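Local coordinates for uncharacterized protein (Bacteroides ovatus, PDB 3NQK) that is of unknown function, with an N-terminal region probably related to the E-set group and a BT_3044-like C-terminal region built largely of antiparallel beta strands, at residues A[230-235]-A[271-276]. Residues are numbered along the deposited sequence; the frame is centred on the assembly and turned at random.
Sequences LDMKQD and IMFEYD
A Met-aromatic contact joins two strands of the C-terminal beta region, 230-234 and 264-279. No hydrogen bond links segments 230-235 and 271-276; they meet through side chains alone. Met232, a selenomethionine, reaches across from the first strand to Phe273 and Tyr275 on the second. Its SE atom lies 3.7 Å from CB of Phe273. The same SE is 5.1 Å from the centroid of the Phe273 ring, 47° off the ring normal, so the approach is oblique. The methyl group goes to the other aromatic residue: CE of Met232 is 3.9 Å from CD2 of Tyr275 and 4.0 Å from its CE2. A bend at the last torsion of Met232 (chi3 54°) turns CE toward Tyr275 while SE stays beside Phe273. The Met232 side chain crosses each aromatic side chain at about a right angle.

Ile220 of strand 219-224 touches both Met232 and Tyr275, and Pro249 of strand 244-257 also packs on Met232. Met300 and Val296 of strand 292-307 touch Phe273 and Tyr275, respectively. The hydroxyl OH of Tyr275 is hydrogen-bonded to the backbone N of Gly204, which anchors the far end of its ring. Across the two segments the contact is apolar: SE and CE of Met232 meet carbon atoms, both aromatic residues are buried, and dispersion probably accounts for most of the attraction.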
loop_
_atom_site.group_PDB
_atom_site.type_symbol
_atom_site.label_atom_id
_atom_site.label_comp_id
_atom_site.label_asym_id
_atom_site.label_seq_id
_atom_site.Cartn_x
_atom_site.Cartn_y
_atom_site.Cartn_z
ATOM N N LEU A 230 21.104 18.129 -16.948
ATOM C CA LEU A 230 20.064 17.716 -17.878
ATOM C C LEU A 230 20.558 17.764 -19.334
ATOM O O LEU A 230 21.456 18.535 -19.676
ATOM C CB LEU A 230 18.856 18.643 -17.790
ATOM C CG LEU A 230 17.975 18.755 -16.536
ATOM C CD1 LEU A 230 17.650 17.370 -15.938
ATOM C CD2 LEU A 230 18.623 19.621 -15.548
ATOM N N ASP A 231 19.985 16.909 -20.170
ATOM C CA ASP A 231 19.983 17.135 -21.595
ATOM C C ASP A 231 18.627 17.777 -21.855
ATOM O O ASP A 231 17.636 17.376 -21.257
ATOM C CB ASP A 231 20.068 15.829 -22.387
ATOM C CG ASP A 231 21.388 15.100 -22.200
ATOM O OD1 ASP A 231 22.452 15.763 -22.194
ATOM O OD2 ASP A 231 21.361 13.844 -22.130
HETATM N N MSE A 232 18.596 18.816 -22.677
HETATM C CA MSE A 232 17.341 19.418 -23.112
HETATM C C MSE A 232 17.418 19.622 -24.591
HETATM O O MSE A 232 18.308 20.296 -25.069
HETATM C CB MSE A 232 17.120 20.764 -22.446
HETATM C CG MSE A 232 16.921 20.711 -20.961
HETATM SE SE MSE A 232 16.376 22.437 -20.245
HETATM C CE MSE A 232 14.852 22.770 -21.357
ATOM N N LYS A 233 16.479 19.052 -25.323
ATOM C CA LYS A 233 16.480 19.176 -26.774
ATOM C C LYS A 233 15.063 19.179 -27.296
ATOM O O LYS A 233 14.206 18.499 -26.757
ATOM C CB LYS A 233 17.257 18.024 -27.385
ATOM C CG LYS A 233 17.643 18.231 -28.840
ATOM C CD LYS A 233 18.367 16.993 -29.414
ATOM C CE LYS A 233 18.663 17.159 -30.912
ATOM N NZ LYS A 233 19.304 15.946 -31.500
ATOM N N GLN A 234 14.802 19.971 -28.329
ATOM C CA GLN A 234 13.482 19.982 -28.956
ATOM C C GLN A 234 13.171 18.606 -29.482
ATOM O O GLN A 234 14.078 17.871 -29.890
ATOM C CB GLN A 234 13.409 21.003 -30.103
ATOM C CG GLN A 234 14.094 20.556 -31.417
ATOM C CD GLN A 234 15.613 20.662 -31.370
ATOM O OE1 GLN A 234 16.177 21.264 -30.458
ATOM N NE2 GLN A 234 16.278 20.105 -32.382
ATOM N N ASP A 235 11.892 18.248 -29.468
ATOM C CA ASP A 235 11.449 16.940 -29.951
ATOM C C ASP A 235 11.382 16.953 -31.464
ATOM O O ASP A 235 11.747 15.987 -32.109
ATOM C CB ASP A 235 10.072 16.601 -29.370
ATOM C CG ASP A 235 9.538 15.276 -29.861
ATOM O OD1 ASP A 235 10.012 14.227 -29.384
ATOM O OD2 ASP A 235 8.602 15.286 -30.678
ATOM N N ILE A 271 14.729 22.210 -11.360
ATOM C CA ILE A 271 15.502 22.238 -12.596
ATOM C C ILE A 271 15.817 23.675 -12.988
ATOM O O ILE A 271 14.967 24.556 -12.873
ATOM C CB ILE A 271 14.772 21.493 -13.759
ATOM C CG1 ILE A 271 13.409 22.102 -14.032
ATOM C CG2 ILE A 271 14.583 20.060 -13.413
ATOM C CD1 ILE A 271 12.729 21.527 -15.287
HETATM N N MSE A 272 17.060 23.903 -13.432
HETATM C CA MSE A 272 17.551 25.251 -13.778
HETATM C C MSE A 272 18.039 25.283 -15.218
HETATM O O MSE A 272 18.846 24.464 -15.626
HETATM C CB MSE A 272 18.670 25.649 -12.827
HETATM C CG MSE A 272 18.191 25.880 -11.400
HETATM SE SE MSE A 272 19.549 25.502 -10.068
HETATM C CE MSE A 272 19.190 23.595 -9.732
ATOM N N PHE A 273 17.572 26.257 -15.974
ATOM C CA PHE A 273 17.784 26.253 -17.399
ATOM C C PHE A 273 17.607 27.615 -17.998
ATOM O O PHE A 273 17.069 28.514 -17.375
ATOM C CB PHE A 273 16.779 25.317 -18.035
ATOM C CG PHE A 273 15.359 25.632 -17.669
ATOM C CD1 PHE A 273 14.779 25.063 -16.560
ATOM C CD2 PHE A 273 14.638 26.556 -18.385
ATOM C CE1 PHE A 273 13.489 25.372 -16.207
ATOM C CE2 PHE A 273 13.332 26.868 -18.033
ATOM C CZ PHE A 273 12.765 26.280 -16.953
ATOM N N GLU A 274 17.989 27.731 -19.255
ATOM C CA GLU A 274 17.851 28.958 -19.995
ATOM C C GLU A 274 17.892 28.623 -21.457
ATOM O O GLU A 274 18.759 27.895 -21.889
ATOM C CB GLU A 274 18.980 29.912 -19.639
ATOM C CG GLU A 274 18.945 31.252 -20.404
ATOM C CD GLU A 274 19.906 32.310 -19.811
ATOM O OE1 GLU A 274 20.910 31.922 -19.145
ATOM O OE2 GLU A 274 19.644 33.518 -20.011
ATOM N N TYR A 275 16.919 29.105 -22.222
ATOM C CA TYR A 275 16.890 28.817 -23.670
ATOM C C TYR A 275 16.140 29.856 -24.473
ATOM O O TYR A 275 15.426 30.688 -23.928
ATOM C CB TYR A 275 16.277 27.433 -23.931
ATOM C CG TYR A 275 14.824 27.265 -23.469
ATOM C CD1 TYR A 275 13.766 27.718 -24.240
ATOM C CD2 TYR A 275 14.527 26.583 -22.304
ATOM C CE1 TYR A 275 12.429 27.533 -23.818
ATOM C CE2 TYR A 275 13.226 26.396 -21.880
ATOM C CZ TYR A 275 12.177 26.863 -22.637
ATOM O OH TYR A 275 10.867 26.651 -22.188
ATOM N N ASP A 276 16.311 29.792 -25.781
ATOM C CA ASP A 276 15.553 30.617 -26.698
ATOM C C ASP A 276 14.644 29.733 -27.494
ATOM O O ASP A 276 14.984 28.576 -27.758
ATOM C CB ASP A 276 16.486 31.333 -27.688
ATOM C CG ASP A 276 17.204 32.514 -27.081
ATOM O OD1 ASP A 276 16.685 33.104 -26.106
ATOM O OD2 ASP A 276 18.274 32.888 -27.627
#